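Local coordinates for cell wall surface anchor family protein (Streptococcus agalactiae, PDB 3PHS) that serves as the minor pilin GBS52, a cell-wall-anchored pilus subunit whose IgG-like domain mediates adhesion to lung epithelial cells, at residues I25-P30 against Y128-W133; L49-S54 against Q75-F80; V156-Y161 against L206-T211. All coordinates share one frame; numbering follows the deposited sequence.

Interaction 1 of 3, residues I25-P30 against Y128-W133; sequences IDRPNP and YPKIIW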
loop_
_atom_site.group_PDB
_atom_site.type_symbol
_atom_site.label_atom_id
_atom_site.label_comp_id
_atom_site.label_asym_id
_atom_site.label_seq_id
_atom_site.Cartn_x
_atom_site.Cartn_y
_atom_site.Cartn_z
ATOM N N ILE A 25 6.970 -9.707 -17.418
ATOM C CA ILE A 25 7.072 -10.370 -18.737
ATOM C C ILE A 25 5.896 -11.302 -19.102
ATOM O O ILE A 25 5.678 -11.588 -20.282
ATOM C CB ILE A 25 8.424 -11.115 -18.945
ATOM C CG1 ILE A 25 8.620 -12.213 -17.893
ATOM C CG2 ILE A 25 9.574 -10.114 -18.934
ATOM C CD1 ILE A 25 8.903 -13.568 -18.475
ATOM N N ASP A 26 5.163 -11.767 -18.093
ATOM C CA ASP A 26 3.946 -12.552 -18.272
ATOM C C ASP A 26 2.777 -11.671 -18.698
ATOM O O ASP A 26 1.735 -12.180 -19.114
ATOM C CB ASP A 26 3.539 -13.269 -16.965
ATOM C CG ASP A 26 4.542 -14.331 -16.513
ATOM O OD1 ASP A 26 5.171 -14.968 -17.386
ATOM O OD2 ASP A 26 4.684 -14.536 -15.276
ATOM N N ARG A 27 2.919 -10.362 -18.557
ATOM C CA ARG A 27 1.785 -9.499 -18.845
ATOM C C ARG A 27 2.139 -8.200 -19.536
ATOM O O ARG A 27 1.902 -7.119 -18.977
ATOM C CB ARG A 27 0.973 -9.228 -17.575
ATOM C CG ARG A 27 -0.476 -8.975 -17.902
ATOM C CD ARG A 27 -1.308 -8.595 -16.681
ATOM N NE ARG A 27 -2.664 -8.323 -17.146
ATOM C CZ ARG A 27 -3.706 -8.088 -16.362
ATOM N NH1 ARG A 27 -3.572 -8.074 -15.030
ATOM N NH2 ARG A 27 -4.888 -7.866 -16.921
ATOM N N PRO A 28 2.690 -8.290 -20.761
ATOM C CA PRO A 28 2.967 -7.071 -21.531
ATOM C C PRO A 28 1.649 -6.412 -21.920
ATOM O O PRO A 28 0.649 -7.113 -22.110
ATOM C CB PRO A 28 3.675 -7.594 -22.797
ATOM C CG PRO A 28 3.169 -8.999 -22.959
ATOM C CD PRO A 28 2.914 -9.516 -21.557
ATOM N N ASN A 29 1.635 -5.088 -22.014
ATOM C CA ASN A 29 0.408 -4.372 -22.419
ATOM C C ASN A 29 -0.830 -4.924 -21.674
ATOM O O ASN A 29 -1.771 -5.423 -22.301
ATOM C CB ASN A 29 0.217 -4.465 -23.958
ATOM C CG ASN A 29 -0.968 -3.628 -24.472
ATOM O OD1 ASN A 29 -1.549 -3.927 -25.525
ATOM N ND2 ASN A 29 -1.315 -2.573 -23.742
ATOM N N PRO A 30 -0.826 -4.862 -20.327
ATOM C CA PRO A 30 -1.936 -5.488 -19.603
ATOM C C PRO A 30 -3.303 -4.912 -20.010
ATOM O O PRO A 30 -3.473 -3.682 -20.128
ATOM C CB PRO A 30 -1.627 -5.179 -18.126
ATOM C CG PRO A 30 -0.669 -4.017 -18.157
ATOM C CD PRO A 30 0.132 -4.191 -19.427
ATOM N N TYR A 128 -8.952 -9.839 -15.227
ATOM C CA TYR A 128 -7.685 -10.060 -14.547
ATOM C C TYR A 128 -7.218 -8.697 -14.022
ATOM O O TYR A 128 -6.643 -7.914 -14.786
ATOM C CB TYR A 128 -6.647 -10.648 -15.517
ATOM C CG TYR A 128 -7.011 -12.035 -16.033
ATOM C CD1 TYR A 128 -7.877 -12.185 -17.122
ATOM C CD2 TYR A 128 -6.520 -13.179 -15.419
ATOM C CE1 TYR A 128 -8.255 -13.474 -17.586
ATOM C CE2 TYR A 128 -6.878 -14.467 -15.877
ATOM C CZ TYR A 128 -7.749 -14.592 -16.962
ATOM O OH TYR A 128 -8.099 -15.840 -17.427
ATOM N N PRO A 129 -7.503 -8.379 -12.739
ATOM C CA PRO A 129 -7.069 -7.050 -12.280
ATOM C C PRO A 129 -5.548 -6.926 -12.358
ATOM O O PRO A 129 -4.847 -7.939 -12.301
ATOM C CB PRO A 129 -7.551 -7.001 -10.822
ATOM C CG PRO A 129 -8.721 -7.961 -10.784
ATOM C CD PRO A 129 -8.280 -9.085 -11.697
ATOM N N LYS A 130 -5.055 -5.700 -12.502
ATOM C CA LYS A 130 -3.607 -5.434 -12.545
ATOM C C LYS A 130 -3.100 -5.436 -11.118
ATOM O O LYS A 130 -3.585 -4.677 -10.276
ATOM C CB LYS A 130 -3.323 -4.090 -13.219
ATOM C CG LYS A 130 -3.843 -4.044 -14.655
ATOM C CD LYS A 130 -3.630 -2.678 -15.321
ATOM C CE LYS A 130 -4.398 -2.608 -16.644
ATOM N NZ LYS A 130 -4.561 -1.191 -17.099
ATOM N N ILE A 131 -2.171 -6.342 -10.839
ATOM C CA ILE A 131 -1.789 -6.615 -9.472
ATOM C C ILE A 131 -0.293 -6.411 -9.333
ATOM O O ILE A 131 0.478 -6.948 -10.115
ATOM C CB ILE A 131 -2.186 -8.059 -9.069
ATOM C CG1 ILE A 131 -3.716 -8.170 -8.958
ATOM C CG2 ILE A 131 -1.565 -8.470 -7.703
ATOM C CD1 ILE A 131 -4.209 -9.572 -9.267
ATOM N N ILE A 132 0.104 -5.627 -8.338
ATOM C CA ILE A 132 1.525 -5.465 -8.059
ATOM C C ILE A 132 1.864 -6.195 -6.766
ATOM O O ILE A 132 1.065 -6.217 -5.819
ATOM C CB ILE A 132 2.022 -3.983 -8.056
ATOM C CG1 ILE A 132 1.306 -3.153 -6.993
ATOM C CG2 ILE A 132 1.911 -3.349 -9.478
ATOM C CD1 ILE A 132 2.057 -1.851 -6.622
ATOM N N TRP A 133 3.045 -6.802 -6.742
ATOM C CA TRP A 133 3.424 -7.683 -5.634
ATOM C C TRP A 133 4.928 -7.743 -5.381
ATOM O O TRP A 133 5.318 -8.123 -4.302
ATOM C CB TRP A 133 2.900 -9.111 -5.882
ATOM C CG TRP A 133 3.415 -9.701 -7.155
ATOM C CD1 TRP A 133 2.833 -9.618 -8.390
ATOM C CD2 TRP A 133 4.627 -10.439 -7.326
ATOM N NE1 TRP A 133 3.610 -10.276 -9.321
ATOM C CE2 TRP A 133 4.715 -10.790 -8.691
ATOM C CE3 TRP A 133 5.652 -10.842 -6.456
ATOM C CZ2 TRP A 133 5.792 -11.532 -9.210
ATOM C CZ3 TRP A 133 6.728 -11.584 -6.984
ATOM C CH2 TRP A 133 6.782 -11.912 -8.334
HETATM O O HOH W 1 -1.363 -8.183 -13.107
#

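Interaction 2 of 3, residues L49-S54 against Q75-F80; sequences LYQLKS and QAQQVF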
loop_
_atom_site.group_PDB
_atom_site.type_symbol
_atom_site.label_atom_id
_atom_site.label_comp_id
_atom_site.label_asym_id
_atom_site.label_seq_id
_atom_site.Cartn_x
_atom_site.Cartn_y
_atom_site.Cartn_z
ATOM N N LEU A 49 -17.727 -5.442 -5.651
ATOM C CA LEU A 49 -18.230 -4.860 -6.885
ATOM C C LEU A 49 -19.397 -3.938 -6.561
ATOM O O LEU A 49 -20.366 -4.370 -5.938
ATOM C CB LEU A 49 -18.624 -5.972 -7.880
ATOM C CG LEU A 49 -17.570 -6.587 -8.821
ATOM C CD1 LEU A 49 -17.214 -5.636 -9.930
ATOM C CD2 LEU A 49 -16.287 -7.066 -8.138
ATOM N N TYR A 50 -19.286 -2.674 -6.978
ATOM C CA TYR A 50 -20.280 -1.633 -6.698
ATOM C C TYR A 50 -21.054 -1.342 -7.976
ATOM O O TYR A 50 -20.478 -0.919 -8.978
ATOM C CB TYR A 50 -19.598 -0.383 -6.145
ATOM C CG TYR A 50 -19.060 -0.640 -4.758
ATOM C CD1 TYR A 50 -17.836 -1.290 -4.571
ATOM C CD2 TYR A 50 -19.818 -0.316 -3.638
ATOM C CE1 TYR A 50 -17.356 -1.556 -3.285
ATOM C CE2 TYR A 50 -19.354 -0.585 -2.351
ATOM C CZ TYR A 50 -18.121 -1.186 -2.187
ATOM O OH TYR A 50 -17.701 -1.457 -0.916
ATOM N N GLN A 51 -22.348 -1.643 -7.949
ATOM C CA GLN A 51 -23.220 -1.394 -9.095
ATOM C C GLN A 51 -23.497 0.112 -9.216
ATOM O O GLN A 51 -24.090 0.706 -8.314
ATOM C CB GLN A 51 -24.529 -2.131 -8.854
ATOM C CG GLN A 51 -25.454 -2.292 -10.027
ATOM C CD GLN A 51 -26.650 -3.115 -9.561
ATOM O OE1 GLN A 51 -26.697 -4.326 -9.752
ATOM N NE2 GLN A 51 -27.542 -2.484 -8.847
ATOM N N LEU A 52 -23.078 0.723 -10.324
ATOM C CA LEU A 52 -23.272 2.172 -10.506
ATOM C C LEU A 52 -24.747 2.543 -10.636
ATOM O O LEU A 52 -25.526 1.787 -11.208
ATOM C CB LEU A 52 -22.503 2.696 -11.725
ATOM C CG LEU A 52 -21.067 3.151 -11.484
ATOM C CD1 LEU A 52 -20.195 1.994 -10.965
ATOM C CD2 LEU A 52 -20.486 3.757 -12.748
ATOM N N LYS A 53 -25.108 3.689 -10.066
ATOM C CA LYS A 53 -26.450 4.259 -10.249
ATOM C C LYS A 53 -26.485 5.230 -11.413
ATOM O O LYS A 53 -27.536 5.438 -12.012
ATOM C CB LYS A 53 -26.908 4.974 -8.975
ATOM C CG LYS A 53 -27.123 4.048 -7.792
ATOM C CD LYS A 53 -27.743 4.785 -6.594
ATOM C CE LYS A 53 -29.231 4.481 -6.435
ATOM N NZ LYS A 53 -30.041 4.630 -7.696
ATOM N N SER A 54 -25.328 5.802 -11.743
ATOM C CA SER A 54 -25.214 6.880 -12.730
ATOM C C SER A 54 -23.937 6.719 -13.530
ATOM O O SER A 54 -22.914 6.266 -12.984
ATOM C CB SER A 54 -25.221 8.242 -12.021
ATOM O OG SER A 54 -24.999 9.307 -12.946
ATOM N N GLN A 75 -22.884 5.758 -3.096
ATOM C CA GLN A 75 -23.166 6.033 -4.509
ATOM C C GLN A 75 -23.633 4.823 -5.339
ATOM O O GLN A 75 -24.094 5.003 -6.467
ATOM C CB GLN A 75 -21.965 6.727 -5.179
ATOM C CG GLN A 75 -21.703 8.109 -4.597
ATOM C CD GLN A 75 -20.767 8.972 -5.413
ATOM O OE1 GLN A 75 -20.680 8.863 -6.647
ATOM N NE2 GLN A 75 -20.083 9.881 -4.725
ATOM N N ALA A 76 -23.492 3.609 -4.804
ATOM C CA ALA A 76 -23.861 2.380 -5.515
ATOM C C ALA A 76 -25.345 2.005 -5.347
ATOM O O ALA A 76 -25.989 2.461 -4.404
ATOM C CB ALA A 76 -22.964 1.210 -5.068
ATOM N N GLN A 77 -25.858 1.177 -6.266
ATOM C CA GLN A 77 -27.249 0.654 -6.238
ATOM C C GLN A 77 -27.384 -0.671 -5.487
ATOM O O GLN A 77 -28.349 -0.844 -4.743
ATOM C CB GLN A 77 -27.811 0.497 -7.661
ATOM C CG GLN A 77 -29.227 -0.114 -7.761
ATOM C CD GLN A 77 -30.323 0.904 -8.089
ATOM O OE1 GLN A 77 -30.258 1.617 -9.114
ATOM N NE2 GLN A 77 -31.350 0.965 -7.229
ATOM N N GLN A 78 -26.476 -1.616 -5.767
ATOM C CA GLN A 78 -26.319 -2.913 -5.103
ATOM C C GLN A 78 -24.786 -3.079 -4.928
ATOM O O GLN A 78 -24.006 -2.496 -5.688
ATOM C CB GLN A 78 -26.835 -4.086 -5.959
ATOM C CG GLN A 78 -28.352 -4.392 -5.892
ATOM C CD GLN A 78 -28.722 -5.723 -6.550
ATOM O OE1 GLN A 78 -29.176 -6.644 -5.879
ATOM N NE2 GLN A 78 -28.528 -5.825 -7.857
ATOM N N VAL A 79 -24.376 -3.844 -3.924
ATOM C CA VAL A 79 -22.964 -4.144 -3.673
ATOM C C VAL A 79 -22.826 -5.670 -3.576
ATOM O O VAL A 79 -23.676 -6.343 -2.980
ATOM C CB VAL A 79 -22.464 -3.473 -2.360
ATOM C CG1 VAL A 79 -20.983 -3.798 -2.083
ATOM C CG2 VAL A 79 -22.692 -1.954 -2.393
ATOM N N PHE A 80 -21.770 -6.215 -4.177
ATOM C CA PHE A 80 -21.548 -7.659 -4.180
ATOM C C PHE A 80 -20.133 -7.918 -3.707
ATOM O O PHE A 80 -19.251 -7.121 -4.003
ATOM C CB PHE A 80 -21.683 -8.219 -5.589
ATOM C CG PHE A 80 -23.045 -7.996 -6.206
ATOM C CD1 PHE A 80 -23.375 -6.761 -6.750
ATOM C CD2 PHE A 80 -23.968 -9.033 -6.260
ATOM C CE1 PHE A 80 -24.646 -6.542 -7.322
ATOM C CE2 PHE A 80 -25.234 -8.826 -6.845
ATOM C CZ PHE A 80 -25.560 -7.570 -7.361
HETATM O O HOH W 2 -23.487 5.946 -9.111
#

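Interaction 3 of 3, residues V156-Y161 against L206-T211; sequences VVFELY and LKEIET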
loop_
_atom_site.group_PDB
_atom_site.type_symbol
_atom_site.label_atom_id
_atom_site.label_comp_id
_atom_site.label_asym_id
_atom_site.label_seq_id
_atom_site.Cartn_x
_atom_site.Cartn_y
_atom_site.Cartn_z
ATOM N N VAL A 156 16.226 5.180 18.227
ATOM C CA VAL A 156 15.256 6.132 17.679
ATOM C C VAL A 156 14.076 5.359 17.079
ATOM O O VAL A 156 14.283 4.390 16.349
ATOM C CB VAL A 156 15.895 7.051 16.600
ATOM C CG1 VAL A 156 14.860 8.034 15.993
ATOM C CG2 VAL A 156 17.087 7.817 17.179
ATOM N N VAL A 157 12.868 5.818 17.372
ATOM C CA VAL A 157 11.633 5.083 17.058
ATOM C C VAL A 157 10.911 5.698 15.858
ATOM O O VAL A 157 10.649 6.900 15.811
ATOM C CB VAL A 157 10.705 5.001 18.305
ATOM C CG1 VAL A 157 9.353 4.301 17.984
ATOM C CG2 VAL A 157 11.444 4.302 19.457
ATOM N N PHE A 158 10.604 4.843 14.884
ATOM C CA PHE A 158 9.846 5.214 13.705
ATOM C C PHE A 158 8.638 4.282 13.505
ATOM O O PHE A 158 8.621 3.164 14.029
ATOM C CB PHE A 158 10.724 5.067 12.464
ATOM C CG PHE A 158 11.729 6.175 12.275
ATOM C CD1 PHE A 158 13.002 6.080 12.828
ATOM C CD2 PHE A 158 11.430 7.266 11.476
ATOM C CE1 PHE A 158 13.950 7.111 12.616
ATOM C CE2 PHE A 158 12.369 8.287 11.261
ATOM C CZ PHE A 158 13.618 8.196 11.842
ATOM N N GLU A 159 7.650 4.774 12.762
ATOM C CA GLU A 159 6.602 3.940 12.165
ATOM C C GLU A 159 6.671 4.135 10.654
ATOM O O GLU A 159 7.191 5.143 10.182
ATOM C CB GLU A 159 5.227 4.321 12.699
ATOM C CG GLU A 159 5.053 3.939 14.166
ATOM C CD GLU A 159 3.800 4.502 14.794
ATOM O OE1 GLU A 159 3.079 5.297 14.158
ATOM O OE2 GLU A 159 3.544 4.131 15.956
ATOM N N LEU A 160 6.156 3.165 9.905
ATOM C CA LEU A 160 6.124 3.237 8.444
ATOM C C LEU A 160 4.678 3.133 7.958
ATOM O O LEU A 160 3.902 2.338 8.495
ATOM C CB LEU A 160 6.968 2.107 7.855
ATOM C CG LEU A 160 7.099 2.088 6.329
ATOM C CD1 LEU A 160 7.916 3.250 5.789
ATOM C CD2 LEU A 160 7.718 0.763 5.871
ATOM N N TYR A 161 4.317 3.959 6.979
ATOM C CA TYR A 161 2.976 3.984 6.420
ATOM C C TYR A 161 3.063 3.880 4.911
ATOM O O TYR A 161 4.036 4.307 4.329
ATOM C CB TYR A 161 2.292 5.315 6.761
ATOM C CG TYR A 161 1.973 5.446 8.222
ATOM C CD1 TYR A 161 2.954 5.827 9.146
ATOM C CD2 TYR A 161 0.696 5.160 8.690
ATOM C CE1 TYR A 161 2.652 5.917 10.513
ATOM C CE2 TYR A 161 0.383 5.268 10.032
ATOM C CZ TYR A 161 1.358 5.650 10.940
ATOM O OH TYR A 161 1.016 5.736 12.284
ATOM N N LEU A 206 7.959 7.420 6.315
ATOM C CA LEU A 206 8.529 7.160 7.629
ATOM C C LEU A 206 8.129 8.272 8.591
ATOM O O LEU A 206 8.350 9.452 8.306
ATOM C CB LEU A 206 10.055 7.093 7.527
ATOM C CG LEU A 206 10.670 5.778 7.044
ATOM C CD1 LEU A 206 12.125 6.024 6.681
ATOM C CD2 LEU A 206 10.539 4.665 8.109
ATOM N N LYS A 207 7.541 7.894 9.706
ATOM C CA LYS A 207 7.183 8.840 10.722
ATOM C C LYS A 207 8.094 8.685 11.939
ATOM O O LYS A 207 8.183 7.641 12.488
ATOM C CB LYS A 207 5.704 8.695 11.083
ATOM C CG LYS A 207 5.153 9.821 11.904
ATOM C CD LYS A 207 3.631 9.694 12.155
ATOM C CE LYS A 207 3.154 10.612 13.299
ATOM N NZ LYS A 207 1.777 10.350 13.721
ATOM N N GLU A 208 8.834 9.731 12.281
ATOM C CA GLU A 208 9.704 9.633 13.443
ATOM C C GLU A 208 8.857 9.915 14.679
ATOM O O GLU A 208 8.183 10.945 14.746
ATOM C CB GLU A 208 10.879 10.619 13.345
ATOM C CG GLU A 208 11.936 10.370 14.411
ATOM C CD GLU A 208 13.154 11.294 14.284
ATOM O OE1 GLU A 208 13.378 11.886 13.206
ATOM O OE2 GLU A 208 13.892 11.397 15.281
ATOM N N ILE A 209 8.904 8.999 15.640
ATOM C CA ILE A 209 7.998 9.002 16.801
ATOM C C ILE A 209 8.692 9.577 18.023
ATOM O O ILE A 209 8.116 10.397 18.751
ATOM C CB ILE A 209 7.525 7.553 17.150
ATOM C CG1 ILE A 209 6.846 6.901 15.943
ATOM C CG2 ILE A 209 6.588 7.545 18.366
ATOM C CD1 ILE A 209 5.740 7.727 15.328
ATOM N N GLU A 210 9.923 9.125 18.237
ATOM C CA GLU A 210 10.691 9.517 19.407
ATOM C C GLU A 210 12.178 9.413 19.112
ATOM O O GLU A 210 12.666 8.415 18.565
ATOM C CB GLU A 210 10.306 8.636 20.602
ATOM C CG GLU A 210 11.196 8.782 21.843
ATOM C CD GLU A 210 10.726 7.909 22.990
ATOM O OE1 GLU A 210 9.812 7.076 22.792
ATOM O OE2 GLU A 210 11.272 8.057 24.099
ATOM N N THR A 211 12.911 10.457 19.478
ATOM C CA THR A 211 14.348 10.407 19.313
ATOM C C THR A 211 15.075 10.403 20.651
ATOM O O THR A 211 14.437 10.474 21.694
ATOM C CB THR A 211 14.852 11.514 18.390
ATOM O OG1 THR A 211 16.223 11.271 18.085
ATOM C CG2 THR A 211 14.697 12.902 19.031
#

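Interaction 1 of 3, residues I25-P30 against Y128-W133
Arg27 reaches over to the backbone of Tyr128 and Pro129 and carries most of this surface contact. Its CG stands anti to the backbone N (chi1 -151°), and the chain runs extended from there to NE; the guanidinium at its end meets two successive carbonyls with its edge. NH2 donates to Tyr128 O at 2.8 Å, with the acceptor close to the guanidinium plane. NH1 adds a weak bond to the same oxygen at 3.1 Å and another weak one to Pro129 O at 3.0 Å. A water also accepts from NH1 and from Ile131 N, joining the arginine to the backbone one residue past Lys130. NH2 has a second acceptor in Gln31 O, just beyond its own segment.

The loop after strand 13-21 is thereby pinned to the connection from strand 125-127 to strand 135-146, where the chain passes from the N-terminal β-sandwich to the prealbumin-like domain.

Over one face of the guanidinium sits Lys130 CG, 4.1 Å from NH1. Beyond CG the lysine is extended, and its CE lies 4.1 Å from Pro30 CB and 3.8 Å from Pro30 O. Tyr128 offers CB to NH2 at 3.6 Å, while its ring leads away, turned 80° from the guanidinium plane.

Interaction 2 of 3, residues L49-S54 against Q75-F80
The Tyr50 ring takes Val79 over one face and Ala76 at its edge. Val79 CG1 sits 3.6 Å above the ring plane, offset toward the rim, in a CH-pi contact; CG2 of the same valine reaches the rim at CD2, 3.5 Å away. Ala76 CB lies near the ring plane, 3.8 Å from CD2. On the other side of the sheet, the Phe80 ring turns its edge to two oxygens: Leu49 O, in the plane and 3.9 Å from CD1, and Gln51 OE1, beside CE1.

Gln51 and Gln78 run side by side and point the same way, their amide planes 49° apart. Gln51 CG is anti to its backbone N (chi1 -166°), which starts the chain out beside Gln78; Gln51 OE1 accepts from Gln78 NE2 at 3.0 Å. That donor stands somewhat out of the carbonyl plane. Lys53 crosses Gln77 at about a right angle; bent at chi3 and chi4, it brings Lys53 NZ to Gln77 OE1 for a weak bond of 3.3 Å. A water joins Lys53 N to Gln75 O.

Backbone bonds run both ways between Leu49 and Phe80, then from Gln51 N to Gln78 O. At the corner itself, Gln77 N donates to Gln51 O at 2.7 Å. Trp64 of helix 60-65 touches Tyr50, while Phe92 of strand 89-95 meets Leu49 and Phe80. This is antiparallel pairing between an outermost strand, 76-83, and its neighbour 46-52 in one sheet of an Ig-like β-sandwich, the two strands being linked through a helical excursion.

Interaction 3 of 3, residues V156-Y161 against L206-T211
Val157 O is gripped by two successive backbone N-H groups: Ile209 N at 2.7 Å, a straight bond (167°), and Glu210 N at 3.4 Å, a weak one. Ile209 and Glu210 both face Val157, which makes this a classic beta bulge. Val157 N returns a bond to Glu210 O, and beyond the bulge Glu159 and Lys207 exchange a pair of bonds in regular antiparallel fashion.

Within the bulge Ile209 points toward the opposite strand. Its CB packs 3.8 Å from Val157 CG1, and its CD1 meets the Glu159 carboxylate, with the two side chains at about a right angle. Glu159 OE1 accepts from Tyr161 OH at 2.8 Å.

On the other face Phe158, Glu208, Leu160 and Leu206 lie together. Glu208 has CG anti to its backbone N (chi1 -170°), which sets CG 3.7 Å above the Phe158 ring plane, toward the rim, as a CH-pi contact. The chain continues extended, and OE2 comes 3.6 Å from Val156 CG1. Leu160 CD1 touches Leu206 CD2 at 3.8 Å.

Lys142 touches Val156 and Glu208, and Asn238 accepts from Thr211 OG1. A buried glutamate set among apolar groups near a lysine and an asparagine is consistent with the intramolecular Lys-Asn isopeptide bonds of Gram-positive pilins.

In the fold
From the N terminus, the chain leaves strand 13-21 and enters the first segment of interaction 1, whose partner lies 98 residues further on. Within that long loop, interaction 2 opens and closes a shorter one, in which helices 60-65 and 69-75 lie between the paired strands; the two centres are about 26 Å apart. Interaction 1 then closes at 128-133, and the chain runs on into strand 135-146. Interaction 3 follows in series, joining strands 157-162 and 202-210 within the prealbumin-like domain, its centre about 39 Å from that of interaction 2. Interactions 2 and 3 each pair two neighbouring strands of a four-stranded sheet, in separate domains, while interaction 1 joins a loop to the segment leading between them.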